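Local coordinates for N-terminal acetyltransferase-like protein (Chaetomium thermophilum, PDB 5NNP), which probably serves as the TPR-type auxiliary subunit of an N-terminal acetyltransferase complex, a helical scaffold that carries the enzyme acetylating protein N-termini, at residues 445-449 and 464-468; 411-415 and 430-434; 449-454 and 488-493; 438-442 and 467-471. One frame throughout, in Å; residues are numbered along the deposited sequence.

In the fold
Contacts 1, 2 and 3 are buried; 2 and 3 pair helix with helix, while contact 1 sets a helix against the end of helix 458-465 and the loop that follows. Contact 4 joins two loops and is only partly buried. Helix 442-454 is common ground: contact 1 uses its first half, contact 3 sets its second half against helix 487-499, and the two share A449. Contact 2, one helix pair earlier, touches both through M431. Their chemistry differs: a side-chain amide on a backbone oxygen in contact 1, methyls, sulfur and an aromatic pair in contact 2, a salt bridge beside apolar packing in contact 3. Contact 4 shares F468 with contact 1 and lies where another protein chain binds.

Contact 1: residues 445-449 and 464-468; sequences NSKAA and TMGLF. With PO4 (phosphate ion), chain U.
Two N-H groups grip the backbone oxygen of T464: N445 ND2 reaches across the contact, 3.0 Å from T464 O, and L467 N comes from three residues further along the same chain. They arrive from opposite faces of the carbonyl plane. The side-chain bond is fairly straight, 160° at the hydrogen, and T464 O lies in the plane of the N445 amide, although ND2 stands well above the plane of the carbonyl it serves. A chi1 of 180° points the N445 amide away from its own backbone N and lays it alongside T464, the two side chains sliding past each other in opposite directions, with N445 ND2 3.4 Å from T464 CG2. F468 meets the same amide obliquely, its CD1 3.6 Å from N445 CG and the two planes 54° apart. Helices 442-454 and 458-465 form a helical hairpin of the kind from which TPR-like superhelices are built, and apolar atoms fill the next turn of it. There M465, bent at chi2 and chi3, curls its sulfur against A449, with SD 3.6 Å from A449 CB. T464 OG1 is engaged elsewhere, by the Q452 side chain and K460 O, which leaves the CG2 branch to meet N445 and A449. R435 of helix 424-436 touches N445, T464 and L467, while W488 and F489 of helix 487-499 cover M465. K447 points elsewhere: its NZ makes a weak hydrogen bond, 3.0 Å long, to O3 of a phosphate probably taken from the crystallisation liquor and also bound by K450 and R416.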
loop_
_atom_site.group_PDB
_atom_site.type_symbol
_atom_site.label_atom_id
_atom_site.label_comp_id
_atom_site.label_asym_id
_atom_site.label_seq_id
_atom_site.Cartn_x
_atom_site.Cartn_y
_atom_site.Cartn_z
ATOM N N ASN A 445 -7.563 -21.690 -5.359
ATOM C CA ASN A 445 -8.910 -21.501 -4.840
ATOM C C ASN A 445 -9.434 -20.114 -5.210
ATOM O O ASN A 445 -10.585 -19.969 -5.631
ATOM C CB ASN A 445 -8.950 -21.703 -3.327
ATOM C CG ASN A 445 -10.347 -21.501 -2.741
ATOM O OD1 ASN A 445 -10.755 -20.376 -2.472
ATOM N ND2 ASN A 445 -11.077 -22.598 -2.532
ATOM N N SER A 446 -8.576 -19.102 -5.077
ATOM C CA SER A 446 -8.946 -17.724 -5.408
ATOM C C SER A 446 -9.264 -17.544 -6.895
ATOM O O SER A 446 -10.171 -16.802 -7.257
ATOM C CB SER A 446 -7.832 -16.757 -4.997
ATOM O OG SER A 446 -7.579 -16.829 -3.603
ATOM N N LYS A 447 -8.506 -18.212 -7.750
ATOM C CA LYS A 447 -8.749 -18.187 -9.185
ATOM C C LYS A 447 -10.120 -18.759 -9.553
ATOM O O LYS A 447 -10.850 -18.208 -10.387
ATOM C CB LYS A 447 -7.661 -18.972 -9.897
ATOM C CG LYS A 447 -6.569 -18.119 -10.437
ATOM C CD LYS A 447 -7.049 -17.384 -11.657
ATOM C CE LYS A 447 -5.997 -16.401 -12.125
ATOM N NZ LYS A 447 -5.924 -15.202 -11.237
ATOM N N ALA A 448 -10.466 -19.872 -8.922
ATOM C CA ALA A 448 -11.721 -20.536 -9.236
ATOM C C ALA A 448 -12.884 -19.633 -8.840
ATOM O O ALA A 448 -13.794 -19.389 -9.635
ATOM C CB ALA A 448 -11.808 -21.904 -8.533
ATOM N N ALA A 449 -12.839 -19.107 -7.623
ATOM C CA ALA A 449 -13.861 -18.163 -7.175
ATOM C C ALA A 449 -14.014 -16.969 -8.130
ATOM O O ALA A 449 -15.125 -16.544 -8.428
ATOM C CB ALA A 449 -13.545 -17.676 -5.778
ATOM N N THR A 464 -16.835 -21.371 -2.519
ATOM C CA THR A 464 -15.469 -21.766 -2.825
ATOM C C THR A 464 -14.502 -21.085 -1.848
ATOM O O THR A 464 -13.602 -21.714 -1.278
ATOM C CB THR A 464 -15.100 -21.392 -4.269
ATOM O OG1 THR A 464 -16.054 -21.956 -5.178
ATOM C CG2 THR A 464 -13.690 -21.863 -4.626
ATOM N N MET A 465 -14.696 -19.784 -1.654
ATOM C CA MET A 465 -13.840 -19.038 -0.752
ATOM C C MET A 465 -14.022 -19.554 0.675
ATOM O O MET A 465 -13.087 -19.517 1.475
ATOM C CB MET A 465 -14.137 -17.544 -0.838
ATOM C CG MET A 465 -13.886 -16.938 -2.205
ATOM S SD MET A 465 -12.164 -16.559 -2.616
ATOM C CE MET A 465 -11.826 -15.210 -1.483
ATOM N N GLY A 466 -15.224 -20.044 0.975
ATOM C CA GLY A 466 -15.526 -20.628 2.268
ATOM C C GLY A 466 -14.597 -21.778 2.628
ATOM O O GLY A 466 -14.423 -22.097 3.807
ATOM N N LEU A 467 -13.981 -22.398 1.621
ATOM C CA LEU A 467 -13.016 -23.455 1.891
ATOM C C LEU A 467 -11.754 -22.935 2.619
ATOM O O LEU A 467 -11.027 -23.716 3.232
ATOM C CB LEU A 467 -12.625 -24.159 0.596
ATOM C CG LEU A 467 -13.495 -25.326 0.075
ATOM C CD1 LEU A 467 -14.902 -25.325 0.660
ATOM C CD2 LEU A 467 -13.541 -25.313 -1.447
ATOM N N PHE A 468 -11.505 -21.625 2.572
ATOM C CA PHE A 468 -10.310 -21.059 3.210
ATOM C C PHE A 468 -10.553 -19.963 4.252
ATOM O O PHE A 468 -9.610 -19.553 4.915
ATOM C CB PHE A 468 -9.351 -20.532 2.145
ATOM C CG PHE A 468 -8.551 -21.614 1.477
ATOM C CD1 PHE A 468 -9.123 -22.410 0.500
ATOM C CD2 PHE A 468 -7.230 -21.847 1.841
ATOM C CE1 PHE A 468 -8.391 -23.422 -0.119
ATOM C CE2 PHE A 468 -6.492 -22.846 1.243
ATOM C CZ PHE A 468 -7.072 -23.647 0.261
HETATM P P PO4 U . -6.592 -14.362 -14.990
HETATM O O1 PO4 U . -7.425 -15.464 -15.595
HETATM O O2 PO4 U . -6.592 -13.189 -15.945
HETATM O O3 PO4 U . -7.176 -13.920 -13.665
HETATM O O4 PO4 U . -5.189 -14.876 -14.767
#

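Contact 2: residues 411-415 and 430-434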
loop_
_atom_site.group_PDB
_atom_site.type_symbol
_atom_site.label_atom_id
_atom_site.label_comp_id
_atom_site.label_asym_id
_atom_site.label_seq_id
_atom_site.Cartn_x
_atom_site.Cartn_y
_atom_site.Cartn_z
ATOM N N HIS A 411 -4.084 -27.220 -16.157
ATOM C CA HIS A 411 -5.527 -27.000 -16.266
ATOM C C HIS A 411 -5.898 -25.523 -16.082
ATOM O O HIS A 411 -6.868 -25.046 -16.673
ATOM C CB HIS A 411 -6.286 -27.867 -15.257
ATOM C CG HIS A 411 -6.191 -29.333 -15.535
ATOM N ND1 HIS A 411 -7.041 -29.982 -16.405
ATOM C CD2 HIS A 411 -5.333 -30.275 -15.075
ATOM C CE1 HIS A 411 -6.717 -31.262 -16.464
ATOM N NE2 HIS A 411 -5.686 -31.465 -15.665
ATOM N N MET A 412 -5.119 -24.810 -15.275
ATOM C CA MET A 412 -5.359 -23.397 -15.012
ATOM C C MET A 412 -5.247 -22.595 -16.296
ATOM O O MET A 412 -6.101 -21.768 -16.605
ATOM C CB MET A 412 -4.371 -22.868 -13.980
ATOM C CG MET A 412 -4.530 -21.410 -13.720
ATOM S SD MET A 412 -3.471 -20.768 -12.398
ATOM C CE MET A 412 -1.856 -21.376 -12.878
ATOM N N THR A 413 -4.182 -22.858 -17.047
ATOM C CA THR A 413 -3.960 -22.206 -18.328
ATOM C C THR A 413 -5.066 -22.564 -19.322
ATOM O O THR A 413 -5.519 -21.716 -20.099
ATOM C CB THR A 413 -2.589 -22.587 -18.916
ATOM O OG1 THR A 413 -1.565 -21.864 -18.226
ATOM C CG2 THR A 413 -2.514 -22.233 -20.393
ATOM N N LYS A 414 -5.495 -23.822 -19.291
ATOM C CA LYS A 414 -6.551 -24.283 -20.174
ATOM C C LYS A 414 -7.823 -23.468 -20.002
ATOM O O LYS A 414 -8.404 -22.980 -20.978
ATOM C CB LYS A 414 -6.847 -25.750 -19.916
ATOM C CG LYS A 414 -7.810 -26.337 -20.913
ATOM C CD LYS A 414 -7.872 -27.816 -20.774
ATOM C CE LYS A 414 -9.297 -28.270 -20.758
ATOM N NZ LYS A 414 -9.339 -29.722 -21.035
ATOM N N ALA A 415 -8.255 -23.343 -18.749
ATOM C CA ALA A 415 -9.387 -22.493 -18.393
ATOM C C ALA A 415 -9.240 -21.070 -18.934
ATOM O O ALA A 415 -10.222 -20.455 -19.351
ATOM C CB ALA A 415 -9.565 -22.460 -16.856
ATOM N N THR A 430 -13.560 -25.500 -15.636
ATOM C CA THR A 430 -12.191 -25.998 -15.748
ATOM C C THR A 430 -11.271 -25.476 -14.641
ATOM O O THR A 430 -10.423 -26.207 -14.123
ATOM C CB THR A 430 -11.595 -25.649 -17.120
ATOM O OG1 THR A 430 -12.283 -26.398 -18.127
ATOM C CG2 THR A 430 -10.121 -25.997 -17.184
ATOM N N MET A 431 -11.439 -24.216 -14.261
ATOM C CA MET A 431 -10.617 -23.660 -13.200
ATOM C C MET A 431 -10.952 -24.336 -11.895
ATOM O O MET A 431 -10.077 -24.571 -11.072
ATOM C CB MET A 431 -10.816 -22.159 -13.061
ATOM C CG MET A 431 -9.749 -21.490 -12.206
ATOM S SD MET A 431 -8.105 -21.512 -12.955
ATOM C CE MET A 431 -8.264 -20.246 -14.210
ATOM N N ASP A 432 -12.226 -24.647 -11.699
ATOM C CA ASP A 432 -12.637 -25.313 -10.477
ATOM C C ASP A 432 -12.061 -26.716 -10.452
ATOM O O ASP A 432 -11.653 -27.194 -9.399
ATOM C CB ASP A 432 -14.156 -25.365 -10.343
ATOM C CG ASP A 432 -14.599 -25.873 -8.983
ATOM O OD1 ASP A 432 -14.533 -25.094 -8.005
ATOM O OD2 ASP A 432 -15.011 -27.051 -8.883
ATOM N N TYR A 433 -12.016 -27.380 -11.605
ATOM C CA TYR A 433 -11.391 -28.694 -11.647
ATOM C C TYR A 433 -9.927 -28.557 -11.231
ATOM O O TYR A 433 -9.435 -29.341 -10.423
ATOM C CB TYR A 433 -11.511 -29.340 -13.037
ATOM C CG TYR A 433 -10.797 -30.666 -13.151
ATOM C CD1 TYR A 433 -11.336 -31.816 -12.601
ATOM C CD2 TYR A 433 -9.569 -30.762 -13.779
ATOM C CE1 TYR A 433 -10.685 -33.036 -12.683
ATOM C CE2 TYR A 433 -8.906 -31.978 -13.873
ATOM C CZ TYR A 433 -9.470 -33.109 -13.322
ATOM O OH TYR A 433 -8.801 -34.314 -13.415
ATOM N N ALA A 434 -9.248 -27.546 -11.763
ATOM C CA ALA A 434 -7.860 -27.290 -11.399
ATOM C C ALA A 434 -7.701 -27.143 -9.886
ATOM O O ALA A 434 -6.751 -27.658 -9.292
ATOM C CB ALA A 434 -7.351 -26.042 -12.114
#
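H411 lies against Y433 and A434 of helix 424-436. Its CB rests on A434 CB at 3.8 Å. With chi1 at -67°, CG lies beside the backbone N and the imidazole turns one face to Y433. The pair is T-shaped: the tyrosine edge stands over the histidine face, centroids 4.9 Å apart and planes at 71°. H411 ND1 faces Y433 CD2 and CE2 and bonds weakly to a glycerol; CD2 faces Y433 CE2, and CE1 comes within 3.5 Å of that same atom. At the tip, H411 NE2 lies in the Y433 ring plane, at its edge, and hydrogen-bonds P405 O, which would fix the imidazole's rotation. Replacing H411 by alanine is likely to leave the Y433 edge without the face it leans on and P405 O without its donor. One turn on, T430 sends CG2 to H411 O, 3.4 Å away, and to A415 CB, while its OG1 bonds back to K426 O. On the other flank M431 folds back, passing its sulfur 3.7 Å from M412 CG and CE 3.7 Å from A415 CB. Small A415 and A434 face the partner helix and allow the local axes to come within 8.2 Å, at 168°, as in an antiparallel TPR-like helical hairpin. Helix 390-403 covers the H411 and K414 side, with K414 NZ salt-bridged to E398, and helix 442-454 the M412 and M431 side through Y443, I444 and Y451.

Contact 3: residues 449-454 and 488-493. With PO4 (phosphate ion), chain U.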
loop_
_atom_site.group_PDB
_atom_site.type_symbol
_atom_site.label_atom_id
_atom_site.label_comp_id
_atom_site.label_asym_id
_atom_site.label_seq_id
_atom_site.Cartn_x
_atom_site.Cartn_y
_atom_site.Cartn_z
ATOM N N ALA A 449 -12.839 -19.107 -7.623
ATOM C CA ALA A 449 -13.861 -18.163 -7.175
ATOM C C ALA A 449 -14.014 -16.969 -8.130
ATOM O O ALA A 449 -15.125 -16.544 -8.428
ATOM C CB ALA A 449 -13.545 -17.676 -5.778
ATOM N N LYS A 450 -12.895 -16.435 -8.602
ATOM C CA LYS A 450 -12.913 -15.285 -9.488
ATOM C C LYS A 450 -13.603 -15.653 -10.785
ATOM O O LYS A 450 -14.503 -14.940 -11.254
ATOM C CB LYS A 450 -11.495 -14.785 -9.766
ATOM C CG LYS A 450 -11.420 -13.631 -10.768
ATOM C CD LYS A 450 -9.981 -13.380 -11.204
ATOM C CE LYS A 450 -9.872 -12.256 -12.228
ATOM N NZ LYS A 450 -8.452 -11.845 -12.426
ATOM N N TYR A 451 -13.185 -16.780 -11.357
ATOM C CA TYR A 451 -13.799 -17.278 -12.584
ATOM C C TYR A 451 -15.307 -17.530 -12.428
ATOM O O TYR A 451 -16.086 -17.271 -13.340
ATOM C CB TYR A 451 -13.075 -18.539 -13.056
ATOM C CG TYR A 451 -11.901 -18.193 -13.938
ATOM C CD1 TYR A 451 -11.004 -17.209 -13.559
ATOM C CD2 TYR A 451 -11.707 -18.820 -15.163
ATOM C CE1 TYR A 451 -9.944 -16.861 -14.360
ATOM C CE2 TYR A 451 -10.638 -18.479 -15.974
ATOM C CZ TYR A 451 -9.766 -17.495 -15.567
ATOM O OH TYR A 451 -8.705 -17.142 -16.367
ATOM N N GLN A 452 -15.723 -17.993 -11.263
ATOM C CA GLN A 452 -17.138 -18.199 -11.019
ATOM C C GLN A 452 -17.891 -16.866 -10.965
ATOM O O GLN A 452 -18.987 -16.742 -11.535
ATOM C CB GLN A 452 -17.323 -19.019 -9.741
ATOM C CG GLN A 452 -16.879 -20.480 -9.926
ATOM C CD GLN A 452 -16.714 -21.249 -8.624
ATOM O OE1 GLN A 452 -16.750 -20.669 -7.536
ATOM N NE2 GLN A 452 -16.531 -22.569 -8.730
ATOM N N LEU A 453 -17.300 -15.868 -10.306
ATOM C CA LEU A 453 -17.863 -14.519 -10.315
ATOM C C LEU A 453 -17.885 -13.936 -11.729
ATOM O O LEU A 453 -18.829 -13.257 -12.112
ATOM C CB LEU A 453 -17.082 -13.593 -9.380
ATOM C CG LEU A 453 -17.126 -13.941 -7.894
ATOM C CD1 LEU A 453 -16.203 -13.030 -7.132
ATOM C CD2 LEU A 453 -18.533 -13.825 -7.354
ATOM N N ARG A 454 -16.837 -14.194 -12.500
ATOM C CA ARG A 454 -16.823 -13.783 -13.898
ATOM C C ARG A 454 -17.958 -14.452 -14.674
ATOM O O ARG A 454 -18.431 -13.908 -15.670
ATOM C CB ARG A 454 -15.476 -14.105 -14.549
ATOM C CG ARG A 454 -14.340 -13.234 -14.071
ATOM C CD ARG A 454 -14.646 -11.772 -14.318
ATOM N NE ARG A 454 -13.600 -10.886 -13.813
ATOM C CZ ARG A 454 -12.504 -10.548 -14.486
ATOM N NH1 ARG A 454 -12.282 -11.039 -15.693
ATOM N NH2 ARG A 454 -11.622 -9.719 -13.946
ATOM N N TRP A 488 -10.124 -7.394 -3.639
ATOM C CA TRP A 488 -10.316 -8.012 -4.947
ATOM C C TRP A 488 -11.659 -8.739 -4.953
ATOM O O TRP A 488 -12.470 -8.558 -5.875
ATOM C CB TRP A 488 -9.159 -8.958 -5.324
ATOM C CG TRP A 488 -9.235 -10.371 -4.781
ATOM C CD1 TRP A 488 -8.559 -10.872 -3.701
ATOM C CD2 TRP A 488 -10.019 -11.464 -5.301
ATOM N NE1 TRP A 488 -8.882 -12.196 -3.511
ATOM C CE2 TRP A 488 -9.770 -12.583 -4.475
ATOM C CE3 TRP A 488 -10.913 -11.598 -6.370
ATOM C CZ2 TRP A 488 -10.372 -13.818 -4.699
ATOM C CZ3 TRP A 488 -11.513 -12.834 -6.586
ATOM C CH2 TRP A 488 -11.239 -13.924 -5.756
ATOM N N PHE A 489 -11.929 -9.512 -3.909
ATOM C CA PHE A 489 -13.152 -10.289 -3.922
ATOM C C PHE A 489 -14.365 -9.377 -3.802
ATOM O O PHE A 489 -15.347 -9.557 -4.512
ATOM C CB PHE A 489 -13.190 -11.336 -2.811
ATOM C CG PHE A 489 -14.473 -12.101 -2.787
ATOM C CD1 PHE A 489 -14.687 -13.141 -3.679
ATOM C CD2 PHE A 489 -15.489 -11.759 -1.916
ATOM C CE1 PHE A 489 -15.860 -13.838 -3.680
ATOM C CE2 PHE A 489 -16.686 -12.464 -1.922
ATOM C CZ PHE A 489 -16.863 -13.503 -2.808
ATOM N N LEU A 490 -14.293 -8.405 -2.892
ATOM C CA LEU A 490 -15.396 -7.468 -2.692
ATOM C C LEU A 490 -15.733 -6.743 -3.997
ATOM O O LEU A 490 -16.906 -6.612 -4.350
ATOM C CB LEU A 490 -15.067 -6.462 -1.590
ATOM C CG LEU A 490 -15.006 -6.977 -0.144
ATOM C CD1 LEU A 490 -14.573 -5.869 0.813
ATOM C CD2 LEU A 490 -16.324 -7.553 0.300
ATOM N N THR A 491 -14.710 -6.301 -4.724
ATOM C CA THR A 491 -14.943 -5.591 -5.983
ATOM C C THR A 491 -15.568 -6.517 -7.028
ATOM O O THR A 491 -16.577 -6.172 -7.647
ATOM C CB THR A 491 -13.649 -4.990 -6.553
ATOM O OG1 THR A 491 -12.993 -4.216 -5.546
ATOM C CG2 THR A 491 -13.959 -4.090 -7.730
ATOM N N GLU A 492 -14.962 -7.689 -7.217
ATOM C CA GLU A 492 -15.475 -8.687 -8.154
ATOM C C GLU A 492 -16.906 -9.102 -7.824
ATOM O O GLU A 492 -17.757 -9.214 -8.701
ATOM C CB GLU A 492 -14.567 -9.916 -8.154
ATOM C CG GLU A 492 -13.269 -9.721 -8.912
ATOM C CD GLU A 492 -13.492 -9.560 -10.396
ATOM O OE1 GLU A 492 -12.602 -9.031 -11.077
ATOM O OE2 GLU A 492 -14.558 -9.980 -10.899
ATOM N N ASP A 493 -17.166 -9.337 -6.545
ATOM C CA ASP A 493 -18.498 -9.707 -6.092
ATOM C C ASP A 493 -19.513 -8.622 -6.442
ATOM O O ASP A 493 -20.639 -8.918 -6.836
ATOM C CB ASP A 493 -18.501 -9.962 -4.587
ATOM C CG ASP A 493 -19.769 -10.645 -4.110
ATOM O OD1 ASP A 493 -20.258 -11.566 -4.800
ATOM O OD2 ASP A 493 -20.277 -10.269 -3.033
HETATM P P PO4 U . -6.592 -14.362 -14.990
HETATM O O1 PO4 U . -7.425 -15.464 -15.595
HETATM O O2 PO4 U . -6.592 -13.189 -15.945
HETATM O O3 PO4 U . -7.176 -13.920 -13.665
HETATM O O4 PO4 U . -5.189 -14.876 -14.767
#
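Two nearly parallel helices of the superhelix, 442-454 and 487-499, meet here through L453, R454 and E492, their local axes 10.1 Å apart and inclined by 17°. R454 and E492 form a salt bridge, the carboxylate gripped side-on by two nitrogens: NE of R454 lies 3.2 Å from E492 OE2 and NH2 3.1 Å from E492 OE1. Both oxygens lie in the guanidinium plane and are met on the syn side, though the carboxylate is tilted 33° against it. E492 OE1 has a second cationic partner in R558, and the two arginines together would favour the charged carboxylate. K450, extended, passes CE over the rim of one face of the R454 guanidinium, 3.5 Å above its plane, and ends with NZ 2.7 Å from phosphate O3. Parallel neighbours of this kind, with a further helix packed against both, are a feature of TPR-like alpha-alpha superhelices; here helix 458-465 takes that place through A461 and M465. L453 fills the interface, CD1 lying 3.6 Å from F489 CE1, whose side chain it crosses at about a right angle, and 3.7 Å from E492 CB. At the N-terminal end of 488-493, a chi1 of 84° swings the six-membered ring of W488 toward helix 442-454, bringing CZ3 3.7 Å from K450 CB and a ring edge to A449. A ring of another protein chain meets this indole at about a right angle.

Contact 4: residues 438-442 and 467-471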
loop_
_atom_site.group_PDB
_atom_site.type_symbol
_atom_site.label_atom_id
_atom_site.label_comp_id
_atom_site.label_asym_id
_atom_site.label_seq_id
_atom_site.Cartn_x
_atom_site.Cartn_y
_atom_site.Cartn_z
ATOM N N ASP A 438 -5.467 -29.359 -6.178
ATOM C CA ASP A 438 -4.630 -28.902 -5.072
ATOM C C ASP A 438 -5.551 -28.191 -4.090
ATOM O O ASP A 438 -5.591 -26.958 -4.034
ATOM C CB ASP A 438 -3.500 -27.980 -5.559
ATOM C CG ASP A 438 -2.293 -27.960 -4.611
ATOM O OD1 ASP A 438 -2.400 -28.414 -3.448
ATOM O OD2 ASP A 438 -1.217 -27.473 -5.036
ATOM N N PRO A 439 -6.320 -28.969 -3.315
ATOM C CA PRO A 439 -7.272 -28.325 -2.404
ATOM C C PRO A 439 -6.573 -27.584 -1.232
ATOM O O PRO A 439 -7.233 -26.842 -0.516
ATOM C CB PRO A 439 -8.107 -29.505 -1.903
ATOM C CG PRO A 439 -7.183 -30.666 -1.939
ATOM C CD PRO A 439 -6.224 -30.428 -3.075
ATOM N N LYS A 440 -5.267 -27.782 -1.053
ATOM C CA LYS A 440 -4.529 -27.118 0.032
ATOM C C LYS A 440 -3.973 -25.737 -0.339
ATOM O O LYS A 440 -3.443 -25.038 0.512
ATOM C CB LYS A 440 -3.367 -28.001 0.524
ATOM C CG LYS A 440 -3.778 -29.041 1.546
ATOM C CD LYS A 440 -2.599 -29.843 2.038
ATOM C CE LYS A 440 -2.935 -30.571 3.342
ATOM N NZ LYS A 440 -3.695 -31.836 3.127
ATOM N N ASP A 441 -4.104 -25.353 -1.602
ATOM C CA ASP A 441 -3.474 -24.148 -2.122
ATOM C C ASP A 441 -4.466 -23.022 -2.367
ATOM O O ASP A 441 -5.388 -23.167 -3.173
ATOM C CB ASP A 441 -2.759 -24.495 -3.410
ATOM C CG ASP A 441 -2.064 -23.317 -4.030
ATOM O OD1 ASP A 441 -1.066 -22.854 -3.430
ATOM O OD2 ASP A 441 -2.489 -22.898 -5.136
ATOM N N ARG A 442 -4.297 -21.891 -1.690
ATOM C CA ARG A 442 -5.324 -20.854 -1.773
ATOM C C ARG A 442 -5.327 -20.104 -3.114
ATOM O O ARG A 442 -6.376 -19.636 -3.561
ATOM C CB ARG A 442 -5.194 -19.851 -0.626
ATOM C CG ARG A 442 -6.446 -18.976 -0.482
ATOM C CD ARG A 442 -6.432 -18.072 0.733
ATOM N NE ARG A 442 -7.761 -17.514 0.974
ATOM C CZ ARG A 442 -8.076 -16.710 1.988
ATOM N NH1 ARG A 442 -7.166 -16.367 2.891
ATOM N NH2 ARG A 442 -9.316 -16.266 2.116
ATOM N N LEU A 467 -13.981 -22.398 1.621
ATOM C CA LEU A 467 -13.016 -23.455 1.891
ATOM C C LEU A 467 -11.754 -22.935 2.619
ATOM O O LEU A 467 -11.027 -23.716 3.232
ATOM C CB LEU A 467 -12.625 -24.159 0.596
ATOM C CG LEU A 467 -13.495 -25.326 0.075
ATOM C CD1 LEU A 467 -14.902 -25.325 0.660
ATOM C CD2 LEU A 467 -13.541 -25.313 -1.447
ATOM N N PHE A 468 -11.505 -21.625 2.572
ATOM C CA PHE A 468 -10.310 -21.059 3.210
ATOM C C PHE A 468 -10.553 -19.963 4.252
ATOM O O PHE A 468 -9.610 -19.553 4.915
ATOM C CB PHE A 468 -9.351 -20.532 2.145
ATOM C CG PHE A 468 -8.551 -21.614 1.477
ATOM C CD1 PHE A 468 -9.123 -22.410 0.500
ATOM C CD2 PHE A 468 -7.230 -21.847 1.841
ATOM C CE1 PHE A 468 -8.391 -23.422 -0.119
ATOM C CE2 PHE A 468 -6.492 -22.846 1.243
ATOM C CZ PHE A 468 -7.072 -23.647 0.261
ATOM N N THR A 469 -11.798 -19.513 4.418
ATOM C CA THR A 469 -12.147 -18.517 5.443
ATOM C C THR A 469 -12.378 -19.192 6.786
ATOM O O THR A 469 -12.818 -20.336 6.819
ATOM C CB THR A 469 -13.410 -17.714 5.061
ATOM O OG1 THR A 469 -14.526 -18.606 4.936
ATOM C CG2 THR A 469 -13.199 -16.948 3.767
ATOM N N ARG A 470 -12.092 -18.495 7.885
ATOM C CA ARG A 470 -12.193 -19.114 9.211
ATOM C C ARG A 470 -13.603 -19.641 9.445
ATOM O O ARG A 470 -14.579 -18.957 9.153
ATOM C CB ARG A 470 -11.768 -18.135 10.316
ATOM C CG ARG A 470 -10.265 -17.867 10.290
ATOM C CD ARG A 470 -9.749 -17.035 11.474
ATOM N NE ARG A 470 -10.084 -15.612 11.371
ATOM C CZ ARG A 470 -9.507 -14.743 10.537
ATOM N NH1 ARG A 470 -8.560 -15.132 9.694
ATOM N NH2 ARG A 470 -9.895 -13.474 10.540
ATOM N N ALA A 471 -13.686 -20.866 9.960
ATOM C CA ALA A 471 -14.907 -21.658 9.889
ATOM C C ALA A 471 -16.108 -21.072 10.627
ATOM O O ALA A 471 -17.167 -20.840 10.030
ATOM C CB ALA A 471 -14.629 -23.055 10.398
#
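R442 and F468 make the main apolar contact, a CH-pi interaction in which R442 CA stands 4.0 Å from the centroid of the F468 ring, 22° off its normal. R442 CG is anti to the backbone N (chi1 -166°) and the chain runs extended to NE, which carries it along this face, CB 3.8 Å from F468 CD2, the two side chains sliding by each other in opposite directions. Beyond the ring it is F468 CB that lies over a face of the guanidinium, 3.6 Å from R442 NE, the two planes only 13° apart. Backbone atoms of the turn border the outer end of the ring: P439 O comes obliquely to within 3.3 Å of F468 CZ, and K440 C sits at the ring edge. These carbonyls belong to a type I turn, D438 to D441, that leads into helix 442-454, where D441 is the N-cap and its OD2 accepts from I444 N. A serine in place of F468 would probably open a gap between the turn and the loop and strip the R442 methylenes of the ring they lie on, the guanidinium then held mainly by the other chain. Polar ends reach that chain: basic side chains of another protein chain salt-bridge D438 and D441, and R442 NH1 hydrogen-bonds a polar side chain and the backbone there. The D441 side chain is about 5 Å from a bound carboxymethyl coenzyme A, consistent with an enzyme subunit seated beside this loop.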